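Local coordinates for protein aspartokinase (Synechocystis, PDB 3L76) that probably catalyses the ATP-dependent phosphorylation of L-aspartate to 4-phospho-L-aspartate, and binds lysine and threonine at pockets formed by its ACT domains, at residues L276-R281 with Q345-I350; G283-L288 with N312-T317. One frame throughout, in Å; residues are numbered along the deposited sequence. Where two conformers were deposited one is given.

How the interactions relate
Both interactions belong to the ACT region of the regulatory part, on the same side of the chain's centre, with their centres about 9 Å apart. Interaction 1 pairs the end of strand 271-279 with the start of strand 348-361. Interaction 2 comes between these segments in sequence: helix 284-294 follows strand 271-279 and packs on strand 311-318, the neighbour of 271-279 on its other side. The two meet through probable hydrogen bonds from R277 N to D313 OD1 and from V278 N to N312 O. Both reach one bound threonine, D280 from the strand end and A285 from the helix start, in an effector pocket that N557 and I558 of another ACT domain help complete.

Interaction 1 (L276-R281 with Q345-I350); sequences LRVPDR and QEAEII. With THR (threonine), chain C; SO4 (sulfate ion), chain G.
L276 and E348 form an antiparallel hydrogen-bonded pair where two strands of the ACT fold, 271-279 and 348-361, lie side by side. Two G1 beta bulges bend the backbone here: A347 and E348 both face L276, while R277 and V278 both face N312 of strand 311-318. R277 and A347, the leading residues of the bulges, have the left-handed backbone angles such a bulge needs. The bond from L276 N to E348 O is 2.8 Å long and nearly straight (177° at the hydrogen), E348 N returns one to L276 O, and A347 N adds a third, to R277 O at 3.1 Å.

Among apolar groups, the L276 and I350 side chains cross at about a right angle, L276 CD1 lying 3.7 Å from I350 CG2.

R277 packs alongside Q345. Its CG stands anti to the backbone N (chi1 -159°), and the extended chain continues beside Q345, bringing R277 NH1 3.4 Å from Q345 CB. The polar contact of the guanidinium is with a sulfate ion, probably from the crystallisation liquor, which lies at its edge and which S311 also binds. An alanine here would probably leave Q345 CB without the guanidinium that packs beside it and the sulfate without the cation at its side. Further along, D280 OD1 accepts a hydrogen bond from the amino N of the bound threonine at 2.9 Å.

Interaction 2 (G283-L288 with N312-T317); sequences GVASKL and NDIAFT. With THR (threonine), chain C.
L288 and I314 reach toward each other tip to tip, L288 from the helix and I314 from the strand it packs on. The leading bump is L288 CD1, which comes 3.8 Å from I314 CG2 and 4.2 Å from I314 CB. It settles into the dip between I314 and F316, two residues on the same side of the strand, with A315 turned the other way; the F316 ring offers CE2 to the same methyl at 4.5 Å, approached obliquely. I314 answers with a bump of its own. Its CG1 is anti to the carbonyl carbon (chi1 -58°), while CG2, the short branch, stands anti to the backbone N and meets L288. CD1, at the end of the longer branch, fits against the small surface of A285, 4.0 Å from both A285 CA and A285 CB, with V284 CG1 at its margin.

This is the helix-on-sheet packing of the ACT domain's βαββαβ fold: the axes of helix 284-288 and strand 312-317 pass 10.6 Å apart at an angle of 33°. L275 and I333 also touch L288, and F548 of helix 543-552, in another ACT domain, lies against A285.

The bound threonine sits at the N-terminal end of the helix, where G283 holds the N-cap position. A285 N donates to the ligand's carboxylate oxygen OXT at 2.8 Å (164° at the hydrogen); the helix N-terminus would probably favour this negative group. From the strand side, N312 CB lies 4.0 Å from the ligand's CG2.

Interaction 1 (L276-R281 with Q345-I350)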
loop_
_atom_site.group_PDB
_atom_site.type_symbol
_atom_site.label_atom_id
_atom_site.label_comp_id
_atom_site.label_asym_id
_atom_site.label_seq_id
_atom_site.Cartn_x
_atom_site.Cartn_y
_atom_site.Cartn_z
ATOM N N LEU A 276 25.447 -56.809 6.864
ATOM C CA LEU A 276 24.090 -57.226 7.205
ATOM C C LEU A 276 23.996 -57.820 8.607
ATOM O O LEU A 276 24.924 -58.485 9.072
ATOM C CB LEU A 276 23.621 -58.282 6.207
ATOM C CG LEU A 276 23.667 -57.919 4.732
ATOM C CD1 LEU A 276 23.354 -59.142 3.903
ATOM C CD2 LEU A 276 22.701 -56.772 4.429
ATOM N N ARG A 277 22.864 -57.581 9.260
ATOM C CA ARG A 277 22.515 -58.243 10.517
ATOM C C ARG A 277 23.593 -58.107 11.582
ATOM O O ARG A 277 24.007 -59.089 12.204
ATOM C CB ARG A 277 22.208 -59.723 10.280
ATOM C CG ARG A 277 21.381 -60.353 11.385
ATOM C CD ARG A 277 20.788 -61.659 10.927
ATOM N NE ARG A 277 19.790 -62.159 11.860
ATOM C CZ ARG A 277 19.323 -63.399 11.841
ATOM N NH1 ARG A 277 19.769 -64.272 10.946
ATOM N NH2 ARG A 277 18.412 -63.769 12.717
ATOM N N VAL A 278 24.053 -56.885 11.777
ATOM C CA VAL A 278 25.026 -56.583 12.806
ATOM C C VAL A 278 24.222 -56.268 14.082
ATOM O O VAL A 278 23.029 -55.981 14.003
ATOM C CB VAL A 278 25.923 -55.395 12.333
ATOM C CG1 VAL A 278 25.341 -54.072 12.777
ATOM C CG2 VAL A 278 27.333 -55.541 12.827
ATOM N N PRO A 279 24.855 -56.351 15.266
ATOM C CA PRO A 279 24.101 -56.078 16.502
ATOM C C PRO A 279 23.662 -54.616 16.619
ATOM O O PRO A 279 24.436 -53.703 16.310
ATOM C CB PRO A 279 25.106 -56.421 17.621
ATOM C CG PRO A 279 26.112 -57.325 16.980
ATOM C CD PRO A 279 26.205 -56.878 15.544
ATOM N N ASP A 280 22.432 -54.394 17.071
ATOM C CA ASP A 280 21.922 -53.031 17.223
ATOM C C ASP A 280 22.201 -52.459 18.600
ATOM O O ASP A 280 21.308 -52.372 19.436
ATOM C CB ASP A 280 20.419 -52.969 16.937
ATOM C CG ASP A 280 19.859 -51.557 17.064
ATOM O OD1 ASP A 280 20.639 -50.577 16.956
ATOM O OD2 ASP A 280 18.639 -51.424 17.270
ATOM N N ARG A 281 23.444 -52.058 18.826
ATOM C CA ARG A 281 23.849 -51.491 20.099
ATOM C C ARG A 281 24.916 -50.427 19.868
ATOM O O ARG A 281 25.566 -50.422 18.832
ATOM C CB ARG A 281 24.407 -52.592 21.002
ATOM C CG ARG A 281 25.600 -53.325 20.412
ATOM C CD ARG A 281 26.288 -54.224 21.435
ATOM N NE ARG A 281 27.429 -54.912 20.835
ATOM C CZ ARG A 281 27.484 -56.217 20.587
ATOM N NH1 ARG A 281 26.471 -57.009 20.915
ATOM N NH2 ARG A 281 28.566 -56.727 20.017
ATOM N N GLN A 345 24.886 -66.465 10.834
ATOM C CA GLN A 345 23.760 -65.520 10.886
ATOM C C GLN A 345 24.070 -64.162 11.510
ATOM O O GLN A 345 23.174 -63.524 12.052
ATOM C CB GLN A 345 22.577 -66.120 11.645
ATOM C CG GLN A 345 22.023 -67.415 11.075
ATOM C CD GLN A 345 21.074 -68.088 12.047
ATOM O OE1 GLN A 345 20.938 -67.647 13.185
ATOM N NE2 GLN A 345 20.423 -69.159 11.611
ATOM N N GLU A 346 25.323 -63.725 11.436
ATOM C CA GLU A 346 25.735 -62.472 12.052
ATOM C C GLU A 346 26.763 -61.729 11.218
ATOM O O GLU A 346 27.737 -62.316 10.762
ATOM C CB GLU A 346 26.341 -62.731 13.430
ATOM C CG GLU A 346 25.419 -63.448 14.356
ATOM C CD GLU A 346 26.027 -63.680 15.723
ATOM O OE1 GLU A 346 25.540 -64.590 16.418
ATOM O OE2 GLU A 346 26.984 -62.971 16.100
ATOM N N ALA A 347 26.547 -60.432 11.037
ATOM C CA ALA A 347 27.538 -59.574 10.406
ATOM C C ALA A 347 28.154 -60.190 9.142
ATOM O O ALA A 347 29.322 -60.559 9.132
ATOM C CB ALA A 347 28.618 -59.239 11.410
ATOM N N GLU A 348 27.358 -60.293 8.085
ATOM C CA GLU A 348 27.763 -60.887 6.814
ATOM C C GLU A 348 27.933 -59.756 5.807
ATOM O O GLU A 348 27.186 -58.778 5.841
ATOM C CB GLU A 348 26.695 -61.889 6.362
ATOM C CG GLU A 348 26.626 -62.171 4.868
ATOM C CD GLU A 348 25.288 -62.772 4.453
ATOM O OE1 GLU A 348 25.157 -63.153 3.268
ATOM O OE2 GLU A 348 24.374 -62.853 5.310
ATOM N N ILE A 349 28.916 -59.877 4.924
ATOM C CA ILE A 349 29.240 -58.799 4.004
ATOM C C ILE A 349 28.738 -59.081 2.584
ATOM O O ILE A 349 28.861 -60.204 2.087
ATOM C CB ILE A 349 30.755 -58.507 4.016
ATOM C CG1 ILE A 349 31.203 -58.133 5.429
ATOM C CG2 ILE A 349 31.114 -57.403 3.033
ATOM C CD1 ILE A 349 31.343 -59.335 6.362
ATOM N N ILE A 350 28.148 -58.059 1.949
ATOM C CA ILE A 350 27.777 -58.145 0.540
ATOM C C ILE A 350 28.303 -56.921 -0.178
ATOM O O ILE A 350 28.692 -55.934 0.450
ATOM C CB ILE A 350 26.267 -58.293 0.313
ATOM C CG1 ILE A 350 25.553 -56.962 0.601
ATOM C CG2 ILE A 350 25.723 -59.472 1.120
ATOM C CD1 ILE A 350 24.057 -57.080 0.803
HETATM N N THR C . 23.107 -49.058 16.686
HETATM C CA THR C . 24.480 -49.270 16.207
HETATM C C THR C . 25.445 -48.226 16.758
HETATM O O THR C . 25.026 -47.296 17.469
HETATM C CB THR C . 24.557 -49.305 14.668
HETATM O OG1 THR C . 24.127 -48.044 14.128
HETATM C CG2 THR C . 23.648 -50.403 14.133
HETATM O OXT THR C . 26.656 -48.322 16.522
HETATM S S SO4 G . 17.937 -60.696 14.896
HETATM O O1 SO4 G . 16.999 -60.052 14.028
HETATM O O2 SO4 G . 19.324 -60.294 14.817
HETATM O O3 SO4 G . 17.486 -60.359 16.229
HETATM O O4 SO4 G . 17.962 -62.076 14.521
#

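Interaction 2 (G283-L288 with N312-T317)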
loop_
_atom_site.group_PDB
_atom_site.type_symbol
_atom_site.label_atom_id
_atom_site.label_comp_id
_atom_site.label_asym_id
_atom_site.label_seq_id
_atom_site.Cartn_x
_atom_site.Cartn_y
_atom_site.Cartn_z
ATOM N N GLY A 283 28.306 -48.495 19.571
ATOM C CA GLY A 283 29.672 -48.904 19.314
ATOM C C GLY A 283 29.897 -49.607 17.991
ATOM O O GLY A 283 31.011 -49.618 17.476
ATOM N N VAL A 284 28.846 -50.200 17.438
ATOM C CA VAL A 284 28.978 -50.962 16.209
ATOM C C VAL A 284 29.420 -50.085 15.031
ATOM O O VAL A 284 30.469 -50.333 14.423
ATOM C CB VAL A 284 27.688 -51.697 15.860
ATOM C CG1 VAL A 284 27.899 -52.544 14.624
ATOM C CG2 VAL A 284 27.257 -52.569 17.021
ATOM N N ALA A 285 28.640 -49.057 14.706
ATOM C CA ALA A 285 28.994 -48.217 13.561
ATOM C C ALA A 285 30.342 -47.569 13.807
ATOM O O ALA A 285 31.176 -47.508 12.907
ATOM C CB ALA A 285 27.924 -47.164 13.279
ATOM N N SER A 286 30.552 -47.103 15.036
ATOM C CA SER A 286 31.835 -46.541 15.430
ATOM C C SER A 286 33.009 -47.423 14.995
ATOM O O SER A 286 33.909 -46.958 14.301
ATOM C CB SER A 286 31.882 -46.329 16.937
ATOM O OG SER A 286 33.082 -45.679 17.303
ATOM N N LYS A 287 32.987 -48.699 15.381
ATOM C CA LYS A 287 34.092 -49.607 15.061
ATOM C C LYS A 287 34.272 -49.846 13.567
ATOM O O LYS A 287 35.386 -49.781 13.061
ATOM C CB LYS A 287 33.978 -50.955 15.786
ATOM C CG LYS A 287 35.114 -51.899 15.401
ATOM C CD LYS A 287 35.369 -52.973 16.435
ATOM C CE LYS A 287 36.844 -53.386 16.447
ATOM N NZ LYS A 287 37.753 -52.296 16.927
ATOM N N LEU A 288 33.179 -50.138 12.873
ATOM C CA LEU A 288 33.210 -50.306 11.423
ATOM C C LEU A 288 34.002 -49.196 10.733
ATOM O O LEU A 288 35.001 -49.441 10.051
ATOM C CB LEU A 288 31.789 -50.301 10.859
ATOM C CG LEU A 288 31.471 -51.195 9.655
ATOM C CD1 LEU A 288 30.238 -50.662 8.901
ATOM C CD2 LEU A 288 32.643 -51.349 8.717
ATOM N N ASN A 312 20.678 -54.530 12.909
ATOM C CA ASN A 312 20.478 -53.647 11.761
ATOM C C ASN A 312 21.483 -53.938 10.654
ATOM O O ASN A 312 22.421 -54.694 10.861
ATOM C CB ASN A 312 20.594 -52.180 12.187
ATOM C CG ASN A 312 19.736 -51.256 11.345
ATOM O OD1 ASN A 312 19.383 -51.572 10.213
ATOM N ND2 ASN A 312 19.393 -50.107 11.903
ATOM N N ASP A 313 21.286 -53.335 9.480
ATOM C CA ASP A 313 22.304 -53.361 8.430
ATOM C C ASP A 313 23.018 -52.002 8.372
ATOM O O ASP A 313 22.489 -50.977 8.809
ATOM C CB ASP A 313 21.692 -53.689 7.084
ATOM C CG ASP A 313 20.817 -54.928 7.110
ATOM O OD1 ASP A 313 21.149 -55.921 7.803
ATOM O OD2 ASP A 313 19.789 -54.906 6.407
ATOM N N ILE A 314 24.235 -51.998 7.856
ATOM C CA ILE A 314 24.931 -50.758 7.568
ATOM C C ILE A 314 25.459 -50.779 6.129
ATOM O O ILE A 314 26.180 -51.698 5.738
ATOM C CB ILE A 314 26.062 -50.501 8.539
ATOM C CG1 ILE A 314 25.524 -50.453 9.972
ATOM C CG2 ILE A 314 26.768 -49.202 8.177
ATOM C CD1 ILE A 314 26.576 -50.183 11.035
ATOM N N ALA A 315 25.078 -49.782 5.337
ATOM C CA ALA A 315 25.503 -49.730 3.948
ATOM C C ALA A 315 26.278 -48.466 3.701
ATOM O O ALA A 315 26.000 -47.440 4.301
ATOM C CB ALA A 315 24.325 -49.833 3.004
ATOM N N PHE A 316 27.288 -48.564 2.852
ATOM C CA PHE A 316 28.043 -47.393 2.435
ATOM C C PHE A 316 28.514 -47.557 1.000
ATOM O O PHE A 316 28.485 -48.657 0.453
ATOM C CB PHE A 316 29.199 -47.088 3.388
ATOM C CG PHE A 316 30.218 -48.181 3.492
ATOM C CD1 PHE A 316 31.313 -48.203 2.663
ATOM C CD2 PHE A 316 30.090 -49.177 4.443
ATOM C CE1 PHE A 316 32.267 -49.207 2.773
ATOM C CE2 PHE A 316 31.035 -50.184 4.548
ATOM C CZ PHE A 316 32.120 -50.194 3.713
ATOM N N THR A 317 28.886 -46.454 0.364
ATOM C CA THR A 317 29.453 -46.549 -0.970
ATOM C C THR A 317 30.838 -45.973 -1.008
ATOM O O THR A 317 31.247 -45.188 -0.161
ATOM C CB THR A 317 28.600 -45.852 -2.062
ATOM O OG1 THR A 317 28.609 -44.426 -1.864
ATOM C CG2 THR A 317 27.179 -46.403 -2.056
HETATM N N THR C . 23.107 -49.058 16.686
HETATM C CA THR C . 24.480 -49.270 16.207
HETATM C C THR C . 25.445 -48.226 16.758
HETATM O O THR C . 25.026 -47.296 17.469
HETATM C CB THR C . 24.557 -49.305 14.668
HETATM O OG1 THR C . 24.127 -48.044 14.128
HETATM C CG2 THR C . 23.648 -50.403 14.133
HETATM O OXT THR C . 26.656 -48.322 16.522
#